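Local coordinates for protein serine protease inhibitor 2 (Anopheles gambiae, PDB 3PZF) that inhibits the clip-domain serine proteases CLIPB9, CLIPB10 and CLIPB4, thereby preventing phenoloxidase activation and restraining melanization in the mosquito hemolymph, at residues Gly19-Glu24 with Ser268-Leu273; Ser44-Lys49 with Leu383-Phe388; Gly187-Pro192 with Leu237-Asn242; Asp291-Leu296 with Phe334-Ile339. All coordinates share one frame; numbering follows the deposited sequence. Where two conformers were deposited one is given.

Interaction 1. Residues Gly19-Glu24 with Ser268-Leu273; sequences GQRQNE and SLHQAL
One water ties R21 to H270 and is gripped by three nitrogens. It accepts from R21 N and, also at 3.0 Å, from R21 NH1. Its third partner is H270 ND1, at 2.8 Å. The contact packs the N-terminal loop of the serpin fold, just before helix 24-35, against the short helix 266-274. The water lies in the plane of both the guanidinium and the imidazole, planes turned 59° against each other. R21 NH1 and H270 ND1 stay 4.1 Å apart, so the water mediates between them. The guanidinium also lies flat on a leucine: L273 CD1 sits over its centre, 3.3 Å from R21 CZ. R21 NE forms a salt bridge with E379, which should fix the rotation of the group. L269 CD2 packs against the N23 side chain. L273 also packs on I234 and Y247, and L269 on I249, of strands 232-238 and 244-251. H270 CG, anti to the backbone N (chi1 -179°), carries the ring out to the loop. There Q20 CG lies over one ring face, 4.0 Å from H270 CE1, and G19 O lies at the edge, in plane, 3.3 Å from the same CE1.

Interaction 2. Residues Ser44-Lys49 with Leu383-Phe388; sequences SPFSVK and LGTMLF
F46 N donates to M386 O (3.1 Å) where the first turn of the helix, 45-49, meets strand 386-388; their N-to-C directions make 113° and the axes approach to 6.8 Å. S44 is the N-cap of that helix. Its hydroxyl works both ways. S44 OG donates to L387 O at 2.7 Å and accepts from S47 N at 3.3 Å, the capping bond. S47 OG donates to the same S44 OG at 2.8 Å. The group is buried and held by three bonds, and chi1 of 173°, with OG anti to the backbone N, sets it beside the helix start. The strand thus offers two successive carbonyls to the helix N-terminus.

The apolar part centres on the F46 ring. T385 CG2 stands over one face in a CH-pi contact, 3.6 Å from the centroid and displaced toward the CG side of the ring. L387 CD2 comes within 3.9 Å of F46 CD2, the two side chains lying side by side and pointing the same way. Elsewhere, P45 CG touches M386 SD at 4.0 Å.

The site corresponds to the start of helix B, in the shutter region of serpins. Strand 374-380 pairs with the strand here, and L387 and F388 both face I378 in a classic beta bulge. F46 also packs on Y90 and L93 of helix 83-98. P45 leans on V30 of helix 24-35, while S44 and F388 reach I183 of strand 177-188.

Interaction 3. Residues Gly187-Pro192 with Leu237-Asn242; sequences GLWTYP and LPYRGN
W189 and Y239 form an offset stack, the six-membered ring of W189 and the Y239 ring having centroids 4.5 Å apart and planes at 14°. W189 CZ3 does the touching, over one Y239 face near the rim, 3.5 Å from Y239 CZ. The opposite face of the indole takes L237 CD1 in a CH-pi contact, so the ring is sandwiched. P238 O lies at its edge, in plane.

Backbone bonds flank the stack. W189 and Y239 form a single beta bridge. R240 N donates to L188 O (2.8 Å), nearly along the C=O axis. T190 N donates to P238 O at 3.0 Å, and T190 OG1 adds a weak bond to the same oxygen. P238 O also accepts from a water that Y191 N donates to. A second water joins L188 N and R240 O.

The R240 chain is extended from CG to NE. T190 O lies over one face of the guanidinium; that oxygen is 3.1 Å from R240 NH2, but at a poor angle for a hydrogen bond. R240 NH1 forms a salt bridge with E353.

Further out, W189 NE1 is bonded to N342 O, and Y239 OH to S346 OG. S346 belongs to the hinge region required for binding the peptidase. G187 and W189 are backbone-bonded to S346 and L344. This is the breach region of serpins, at the end of strand 177-188, where hinge strand 345-346 pairs antiparallel with it. Strand 244-251 lies beyond, its M246 touching both rings.

Interaction 4. Residues Asp291-Leu296 with Phe334-Ile339; sequences DFSEQL and FQKAGI
F292 and A337 exchange two backbone hydrogen bonds, and E294 and Q335 another two. F292 N to A337 O measures 3.0 Å and the other three bonds 3.1 Å. These are the hydrogen-bonded pairs of a regular antiparallel ladder, with strand directions at 173°. S293 with K336 lies between them, and D291 with G338 and Q295 with F334 lie at the two ends; all three are non-hydrogen-bonded pairs. CA-H...O contacts such as K336 CA to F292 O (3.4 Å) fill in.

The charged contact lies on the face of D291 and K336. D291 OD1 is 4.0 Å from K336 NZ, a long salt bridge. A water closes it, donating to D291 OD1 at 2.6 Å and accepting from K336 NZ at 2.9 Å. The lysine chain is extended beyond CG, and NZ also bonds E165 O.

Apolar touches lie at the other end. F334 CE1 nears Q295 CB at 3.8 Å, while Q295 OE1 is bonded to R332. L296 CD1, from just past the strand, meets Q335 CB (4.0 Å), which points to the face away from K336.

These strands belong to sheet A of the serpin fold. Strand 332-341 also pairs, in parallel, with strand 177-188. F292 and L296 pack on helix 24-35, and L296 and Q335 on helix 45-58.

Interactions 1 and 2 touch: Q22 O lies 2.8 Å from K49 NZ, and R21 CG 3.8 Å from G384 O. Interaction 2 also meets interaction 4, where F388 CE1 comes 3.7 Å from G338 O and Q335 packs against S47 and V48. A chain of contacts thus runs from the N-terminal loop through helix 45-58 to sheet A. Interaction 3 touches none of the others; its nearest atoms come to about 5 Å of interaction 4, centre to centre 24 Å. The two share the sheet through neighbouring strands 177-188 and 332-341. Interaction 3 adjoins the hinge, residues 344-348. The inferred reactive bond, K359-F360, lies in the unmodelled residues 355-362.

Interaction 1. Residues Gly19-Glu24 with Ser268-Leu273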
# COMPACT_ATOMS: atom_id res chain seq x y z
N GLY A 19 6.75 -5.56 -18.08
CA GLY A 19 7.98 -4.80 -17.85
C GLY A 19 8.65 -5.17 -16.55
O GLY A 19 8.33 -6.20 -15.93
N GLN A 20 9.58 -4.34 -16.11
CA GLN A 20 10.28 -4.60 -14.86
C GLN A 20 9.75 -3.60 -13.87
O GLN A 20 9.83 -2.39 -14.08
CB GLN A 20 11.82 -4.49 -14.98
CG GLN A 20 12.49 -5.80 -15.50
CD GLN A 20 13.98 -5.62 -15.85
OE1 GLN A 20 14.56 -4.56 -15.58
NE2 GLN A 20 14.58 -6.64 -16.47
N ARG A 21 9.17 -4.12 -12.80
CA ARG A 21 8.67 -3.28 -11.73
C ARG A 21 9.80 -2.57 -10.99
O ARG A 21 10.81 -3.19 -10.65
CB ARG A 21 7.91 -4.17 -10.76
CG ARG A 21 6.70 -4.81 -11.41
CD ARG A 21 6.11 -5.94 -10.56
NE ARG A 21 4.98 -6.55 -11.25
CZ ARG A 21 5.09 -7.44 -12.23
NH1 ARG A 21 6.30 -7.85 -12.66
NH2 ARG A 21 3.99 -7.91 -12.81
N GLN A 22 9.63 -1.28 -10.70
CA GLN A 22 10.58 -0.58 -9.85
C GLN A 22 10.15 -0.77 -8.39
O GLN A 22 9.71 0.18 -7.72
CB GLN A 22 10.64 0.92 -10.21
CG GLN A 22 11.18 1.16 -11.59
CD GLN A 22 11.33 2.63 -11.92
OE1 GLN A 22 11.49 2.99 -13.09
NE2 GLN A 22 11.29 3.50 -10.91
N ASN A 23 10.26 -2.00 -7.90
CA ASN A 23 9.66 -2.34 -6.62
C ASN A 23 10.69 -2.75 -5.59
O ASN A 23 10.35 -3.36 -4.57
CB ASN A 23 8.60 -3.44 -6.79
CG ASN A 23 9.18 -4.72 -7.38
OD1 ASN A 23 10.35 -4.75 -7.79
ND2 ASN A 23 8.36 -5.76 -7.47
N GLU A 24 11.95 -2.38 -5.81
CA GLU A 24 13.02 -2.72 -4.87
C GLU A 24 12.72 -2.19 -3.47
O GLU A 24 12.75 -2.93 -2.49
CB GLU A 24 14.37 -2.17 -5.36
CG GLU A 24 14.89 -2.78 -6.66
CD GLU A 24 14.27 -2.19 -7.93
OE1 GLU A 24 13.64 -1.10 -7.87
OE2 GLU A 24 14.44 -2.81 -9.00
N SER A 268 13.39 -12.11 -8.12
CA SER A 268 12.75 -13.40 -7.90
C SER A 268 11.23 -13.27 -8.04
O SER A 268 10.55 -14.20 -8.50
CB SER A 268 13.12 -13.99 -6.54
OG SER A 268 12.45 -13.30 -5.50
N LEU A 269 10.68 -12.10 -7.69
CA LEU A 269 9.25 -11.88 -7.86
C LEU A 269 8.98 -11.63 -9.32
O LEU A 269 8.00 -12.13 -9.87
CB LEU A 269 8.74 -10.71 -6.99
CG LEU A 269 7.22 -10.45 -7.05
CD1 LEU A 269 6.47 -11.63 -6.47
CD2 LEU A 269 6.86 -9.11 -6.31
N HIS A 270 9.87 -10.91 -9.99
CA HIS A 270 9.75 -10.75 -11.42
C HIS A 270 9.61 -12.12 -12.11
O HIS A 270 8.71 -12.32 -12.93
CB HIS A 270 10.95 -10.02 -12.03
CG HIS A 270 10.83 -9.83 -13.50
ND1 HIS A 270 10.00 -8.88 -14.05
CD2 HIS A 270 11.36 -10.52 -14.54
CE1 HIS A 270 10.04 -8.97 -15.37
NE2 HIS A 270 10.85 -9.97 -15.69
N GLN A 271 10.52 -13.05 -11.81
CA GLN A 271 10.52 -14.35 -12.48
C GLN A 271 9.29 -15.14 -12.09
O GLN A 271 8.68 -15.78 -12.93
CB GLN A 271 11.76 -15.15 -12.12
CG GLN A 271 11.84 -16.50 -12.85
CD GLN A 271 12.99 -17.34 -12.37
OE1 GLN A 271 14.08 -16.83 -12.17
NE2 GLN A 271 12.75 -18.63 -12.20
N ALA A 272 8.90 -15.09 -10.82
CA ALA A 272 7.75 -15.89 -10.36
C ALA A 272 6.50 -15.43 -11.12
O ALA A 272 5.72 -16.24 -11.59
CB ALA A 272 7.54 -15.76 -8.87
N LEU A 273 6.33 -14.12 -11.30
CA LEU A 273 5.17 -13.62 -12.04
C LEU A 273 5.32 -13.95 -13.54
O LEU A 273 4.34 -14.23 -14.24
CB LEU A 273 4.98 -12.13 -11.85
CG LEU A 273 4.82 -11.67 -10.38
CD1 LEU A 273 4.70 -10.12 -10.30
CD2 LEU A 273 3.68 -12.33 -9.68
O HOH W 1 9.09 -7.02 -12.17

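Interaction 2. Residues Ser44-Lys49 with Leu383-Phe388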
# COMPACT_ATOMS: atom_id res chain seq x y z
N SER A 44 0.30 0.66 1.60
CA SER A 44 0.48 1.05 0.20
C SER A 44 1.95 1.44 -0.01
O SER A 44 2.34 2.56 0.30
CB SER A 44 -0.44 2.21 -0.18
OG SER A 44 -0.13 2.68 -1.50
N PRO A 45 2.76 0.50 -0.53
CA PRO A 45 4.19 0.80 -0.65
C PRO A 45 4.41 1.94 -1.62
O PRO A 45 5.25 2.80 -1.36
CB PRO A 45 4.81 -0.50 -1.18
CG PRO A 45 3.76 -1.59 -0.84
CD PRO A 45 2.42 -0.91 -0.87
N PHE A 46 3.67 1.96 -2.72
CA PHE A 46 3.85 3.08 -3.67
C PHE A 46 3.58 4.42 -2.94
O PHE A 46 4.31 5.40 -3.14
CB PHE A 46 2.89 2.92 -4.84
CG PHE A 46 2.84 4.14 -5.72
CD1 PHE A 46 3.93 4.47 -6.50
CD2 PHE A 46 1.71 4.96 -5.75
CE1 PHE A 46 3.91 5.61 -7.31
CE2 PHE A 46 1.68 6.09 -6.59
CZ PHE A 46 2.79 6.41 -7.35
N SER A 47 2.55 4.48 -2.09
CA SER A 47 2.24 5.74 -1.40
C SER A 47 3.36 6.13 -0.47
O SER A 47 3.62 7.31 -0.27
CB SER A 47 0.92 5.61 -0.61
OG SER A 47 -0.16 5.51 -1.53
N VAL A 48 4.04 5.16 0.12
CA VAL A 48 5.18 5.48 0.97
C VAL A 48 6.24 6.19 0.14
O VAL A 48 6.86 7.14 0.61
CB VAL A 48 5.78 4.24 1.66
CG1 VAL A 48 7.02 4.63 2.49
CG2 VAL A 48 4.75 3.59 2.58
N LYS A 49 6.45 5.74 -1.10
CA LYS A 49 7.46 6.40 -1.92
C LYS A 49 7.05 7.83 -2.25
O LYS A 49 7.89 8.73 -2.30
CB LYS A 49 7.74 5.59 -3.18
CG LYS A 49 8.23 4.18 -2.83
CD LYS A 49 8.91 3.51 -4.06
CE LYS A 49 7.93 3.15 -5.17
NZ LYS A 49 8.62 2.28 -6.23
N LEU A 383 1.73 -0.18 -15.46
CA LEU A 383 2.97 0.46 -15.07
C LEU A 383 3.78 -0.27 -14.01
O LEU A 383 4.93 0.13 -13.73
CB LEU A 383 2.68 1.88 -14.58
CG LEU A 383 2.17 2.82 -15.68
CD1 LEU A 383 1.61 4.10 -15.09
CD2 LEU A 383 3.27 3.12 -16.67
N GLY A 384 3.19 -1.30 -13.40
CA GLY A 384 3.88 -2.10 -12.40
C GLY A 384 3.72 -1.63 -10.95
O GLY A 384 4.30 -2.22 -10.05
N THR A 385 2.93 -0.59 -10.74
CA THR A 385 2.86 0.08 -9.45
C THR A 385 2.27 -0.84 -8.38
O THR A 385 1.21 -1.43 -8.59
CB THR A 385 1.95 1.31 -9.57
OG1 THR A 385 2.24 2.00 -10.80
CG2 THR A 385 2.15 2.28 -8.36
N MET A 386 2.96 -0.94 -7.23
CA MET A 386 2.48 -1.77 -6.12
C MET A 386 1.62 -0.91 -5.18
O MET A 386 2.13 -0.30 -4.24
CB MET A 386 3.66 -2.40 -5.37
CG MET A 386 3.31 -3.72 -4.61
SD MET A 386 4.69 -4.30 -3.60
CE MET A 386 4.14 -5.98 -3.28
N LEU A 387 0.32 -0.84 -5.49
CA LEU A 387 -0.58 0.10 -4.83
C LEU A 387 -1.00 -0.37 -3.43
O LEU A 387 -1.16 0.44 -2.52
CB LEU A 387 -1.80 0.33 -5.71
CG LEU A 387 -1.44 1.03 -7.03
CD1 LEU A 387 -2.62 0.89 -7.99
CD2 LEU A 387 -1.13 2.50 -6.70
N PHE A 388 -1.22 -1.68 -3.29
CA PHE A 388 -1.51 -2.30 -1.96
C PHE A 388 -0.60 -3.49 -1.79
O PHE A 388 -0.31 -4.18 -2.78
CB PHE A 388 -2.94 -2.83 -1.87
CG PHE A 388 -3.99 -1.77 -1.70
CD1 PHE A 388 -4.59 -1.55 -0.45
CD2 PHE A 388 -4.43 -1.02 -2.80
CE1 PHE A 388 -5.59 -0.60 -0.31
CE2 PHE A 388 -5.42 -0.06 -2.65
CZ PHE A 388 -6.00 0.16 -1.40

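Interaction 3. Residues Gly187-Pro192 with Leu237-Asn242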
# COMPACT_ATOMS: atom_id res chain seq x y z
N GLY A 187 -13.52 -1.74 -6.11
CA GLY A 187 -13.41 -2.34 -7.43
C GLY A 187 -14.20 -3.64 -7.55
O GLY A 187 -14.61 -4.20 -6.55
N LEU A 188 -14.40 -4.10 -8.78
CA LEU A 188 -15.17 -5.32 -9.05
C LEU A 188 -14.29 -6.35 -9.70
O LEU A 188 -13.51 -6.04 -10.63
CB LEU A 188 -16.32 -5.04 -10.02
CG LEU A 188 -17.47 -4.20 -9.47
CD1 LEU A 188 -18.42 -3.76 -10.59
CD2 LEU A 188 -18.20 -5.00 -8.42
N TRP A 189 -14.41 -7.60 -9.27
CA TRP A 189 -13.69 -8.65 -9.98
C TRP A 189 -14.21 -8.76 -11.40
O TRP A 189 -15.42 -8.70 -11.63
CB TRP A 189 -13.96 -10.02 -9.32
CG TRP A 189 -13.51 -10.19 -7.91
CD1 TRP A 189 -14.29 -10.63 -6.86
CD2 TRP A 189 -12.20 -9.99 -7.38
NE1 TRP A 189 -13.54 -10.70 -5.71
CE2 TRP A 189 -12.25 -10.31 -6.00
CE3 TRP A 189 -10.99 -9.56 -7.93
CZ2 TRP A 189 -11.14 -10.21 -5.16
CZ3 TRP A 189 -9.88 -9.46 -7.09
CH2 TRP A 189 -9.96 -9.79 -5.73
N THR A 190 -13.32 -8.97 -12.36
CA THR A 190 -13.75 -9.34 -13.70
C THR A 190 -14.53 -10.67 -13.62
O THR A 190 -15.51 -10.89 -14.33
CB THR A 190 -12.54 -9.50 -14.61
OG1 THR A 190 -11.77 -8.28 -14.58
CG2 THR A 190 -12.98 -9.83 -16.04
N TYR A 191 -14.11 -11.55 -12.72
CA TYR A 191 -14.74 -12.87 -12.58
C TYR A 191 -15.23 -13.03 -11.14
O TYR A 191 -14.50 -13.46 -10.27
CB TYR A 191 -13.74 -13.97 -12.94
CG TYR A 191 -13.22 -13.83 -14.36
CD1 TYR A 191 -14.07 -14.06 -15.43
CD2 TYR A 191 -11.93 -13.40 -14.61
CE1 TYR A 191 -13.63 -13.92 -16.74
CE2 TYR A 191 -11.47 -13.25 -15.92
CZ TYR A 191 -12.33 -13.51 -16.97
OH TYR A 191 -11.89 -13.35 -18.26
N PRO A 192 -16.48 -12.65 -10.88
CA PRO A 192 -16.92 -12.68 -9.47
C PRO A 192 -17.16 -14.12 -9.02
O PRO A 192 -17.47 -14.98 -9.87
CB PRO A 192 -18.25 -11.92 -9.50
CG PRO A 192 -18.72 -12.00 -10.94
CD PRO A 192 -17.46 -12.01 -11.78
N LEU A 237 -6.17 -12.42 -9.77
CA LEU A 237 -7.58 -12.11 -10.00
C LEU A 237 -7.69 -10.65 -10.44
O LEU A 237 -7.43 -9.74 -9.63
CB LEU A 237 -8.42 -12.29 -8.72
CG LEU A 237 -8.39 -13.70 -8.13
CD1 LEU A 237 -9.41 -13.76 -6.94
CD2 LEU A 237 -8.68 -14.78 -9.21
N PRO A 238 -8.06 -10.42 -11.69
CA PRO A 238 -8.17 -9.07 -12.24
C PRO A 238 -9.43 -8.35 -11.78
O PRO A 238 -10.45 -8.99 -11.55
CB PRO A 238 -8.25 -9.33 -13.75
CG PRO A 238 -8.87 -10.70 -13.85
CD PRO A 238 -8.24 -11.45 -12.74
N TYR A 239 -9.36 -7.02 -11.67
CA TYR A 239 -10.55 -6.20 -11.50
C TYR A 239 -10.99 -5.60 -12.83
O TYR A 239 -10.17 -5.40 -13.73
CB TYR A 239 -10.25 -5.04 -10.54
CG TYR A 239 -9.96 -5.43 -9.11
CD1 TYR A 239 -11.00 -5.65 -8.19
CD2 TYR A 239 -8.66 -5.53 -8.65
CE1 TYR A 239 -10.73 -5.98 -6.87
CE2 TYR A 239 -8.38 -5.85 -7.33
CZ TYR A 239 -9.42 -6.08 -6.45
OH TYR A 239 -9.15 -6.40 -5.13
N ARG A 240 -12.27 -5.25 -12.96
CA ARG A 240 -12.76 -4.58 -14.16
C ARG A 240 -12.07 -3.22 -14.31
O ARG A 240 -11.79 -2.56 -13.32
CB ARG A 240 -14.27 -4.38 -14.10
CG ARG A 240 -15.04 -5.69 -13.99
CD ARG A 240 -16.52 -5.54 -14.26
NE ARG A 240 -17.18 -6.84 -14.11
CZ ARG A 240 -17.25 -7.77 -15.05
NH1 ARG A 240 -16.73 -7.55 -16.26
NH2 ARG A 240 -17.86 -8.93 -14.80
N GLY A 241 -11.81 -2.84 -15.55
CA GLY A 241 -11.17 -1.56 -15.82
C GLY A 241 -9.89 -1.67 -16.64
O GLY A 241 -9.32 -0.65 -17.04
N ASN A 242 -9.46 -2.90 -16.90
CA ASN A 242 -8.22 -3.18 -17.62
C ASN A 242 -7.01 -2.48 -17.04
O ASN A 242 -6.15 -1.99 -17.79
CB ASN A 242 -8.34 -2.81 -19.10
CG ASN A 242 -9.31 -3.70 -19.84
OD1 ASN A 242 -10.21 -3.21 -20.53
ND2 ASN A 242 -9.15 -5.01 -19.69
O HOH W 2 -13.33 -2.52 -10.94
O HOH W 3 -11.47 -11.64 -11.49

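Interaction 4. Residues Asp291-Leu296 with Phe334-Ile339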
# COMPACT_ATOMS: atom_id res chain seq x y z
N ASP A 291 -8.47 -3.10 8.53
CA ASP A 291 -7.61 -1.98 8.23
C ASP A 291 -6.35 -2.06 9.07
O ASP A 291 -6.23 -2.86 10.00
CB ASP A 291 -8.36 -0.66 8.41
CG ASP A 291 -9.01 -0.54 9.73
OD1 ASP A 291 -8.28 -0.52 10.74
OD2 ASP A 291 -10.24 -0.42 9.74
N PHE A 292 -5.38 -1.23 8.72
CA PHE A 292 -4.07 -1.36 9.32
C PHE A 292 -3.47 0.04 9.28
O PHE A 292 -3.48 0.69 8.23
CB PHE A 292 -3.17 -2.33 8.55
CG PHE A 292 -1.82 -2.52 9.19
CD1 PHE A 292 -1.68 -3.35 10.30
CD2 PHE A 292 -0.70 -1.82 8.74
CE1 PHE A 292 -0.44 -3.50 10.93
CE2 PHE A 292 0.54 -1.97 9.36
CZ PHE A 292 0.66 -2.82 10.45
N SER A 293 -3.04 0.51 10.44
CA SER A 293 -2.49 1.86 10.58
C SER A 293 -1.12 1.73 11.23
O SER A 293 -0.92 0.86 12.08
CB SER A 293 -3.41 2.69 11.48
OG SER A 293 -3.07 4.06 11.42
N GLU A 294 -0.17 2.58 10.86
CA GLU A 294 1.14 2.52 11.47
C GLU A 294 1.86 3.86 11.38
O GLU A 294 1.70 4.59 10.40
CB GLU A 294 2.01 1.44 10.82
CG GLU A 294 3.37 1.27 11.51
CD GLU A 294 4.08 -0.01 11.14
OE1 GLU A 294 3.96 -0.44 9.97
OE2 GLU A 294 4.77 -0.59 12.01
N GLN A 295 2.67 4.15 12.38
CA GLN A 295 3.54 5.30 12.30
C GLN A 295 4.80 4.77 11.61
O GLN A 295 5.35 3.74 12.03
CB GLN A 295 3.84 5.83 13.70
CG GLN A 295 4.88 6.91 13.70
CD GLN A 295 5.13 7.41 15.12
OE1 GLN A 295 4.19 7.65 15.88
NE2 GLN A 295 6.40 7.54 15.49
N LEU A 296 5.23 5.44 10.54
CA LEU A 296 6.25 4.89 9.64
C LEU A 296 7.67 5.27 10.07
O LEU A 296 8.61 4.73 9.51
CB LEU A 296 6.01 5.36 8.20
CG LEU A 296 4.64 5.01 7.59
CD1 LEU A 296 4.61 5.38 6.07
CD2 LEU A 296 4.30 3.50 7.78
N PHE A 334 2.27 9.03 9.37
CA PHE A 334 1.24 8.01 9.60
C PHE A 334 0.68 7.54 8.26
O PHE A 334 0.46 8.35 7.36
CB PHE A 334 0.09 8.57 10.44
CG PHE A 334 0.47 8.95 11.86
CD1 PHE A 334 0.61 7.97 12.84
CD2 PHE A 334 0.64 10.27 12.22
CE1 PHE A 334 0.95 8.32 14.14
CE2 PHE A 334 0.98 10.63 13.52
CZ PHE A 334 1.12 9.65 14.48
N GLN A 335 0.44 6.24 8.13
CA GLN A 335 -0.27 5.75 6.96
C GLN A 335 -1.36 4.80 7.41
O GLN A 335 -1.16 4.01 8.34
CB GLN A 335 0.67 4.98 6.01
CG GLN A 335 -0.08 4.40 4.83
CD GLN A 335 0.82 3.77 3.75
OE1 GLN A 335 1.04 4.35 2.68
NE2 GLN A 335 1.27 2.56 4.01
N LYS A 336 -2.53 4.88 6.80
CA LYS A 336 -3.57 3.88 7.10
C LYS A 336 -4.23 3.44 5.80
O LYS A 336 -4.37 4.22 4.86
CB LYS A 336 -4.63 4.44 8.04
CG LYS A 336 -5.67 3.39 8.51
CD LYS A 336 -6.46 3.95 9.77
CE LYS A 336 -7.29 2.85 10.45
NZ LYS A 336 -7.94 3.31 11.77
N ALA A 337 -4.62 2.17 5.76
CA ALA A 337 -5.25 1.57 4.57
C ALA A 337 -6.30 0.57 5.02
O ALA A 337 -6.07 -0.15 5.98
CB ALA A 337 -4.21 0.85 3.73
N GLY A 338 -7.43 0.51 4.33
CA GLY A 338 -8.40 -0.56 4.58
C GLY A 338 -8.49 -1.45 3.34
O GLY A 338 -8.23 -1.01 2.24
N ILE A 339 -8.86 -2.70 3.51
CA ILE A 339 -9.00 -3.60 2.35
C ILE A 339 -10.12 -4.56 2.69
O ILE A 339 -10.27 -4.96 3.84
CB ILE A 339 -7.71 -4.37 2.07
CG1 ILE A 339 -7.80 -5.17 0.74
CG2 ILE A 339 -7.34 -5.27 3.27
CD1 ILE A 339 -7.90 -4.29 -0.55
O HOH W 4 -9.29 0.89 12.64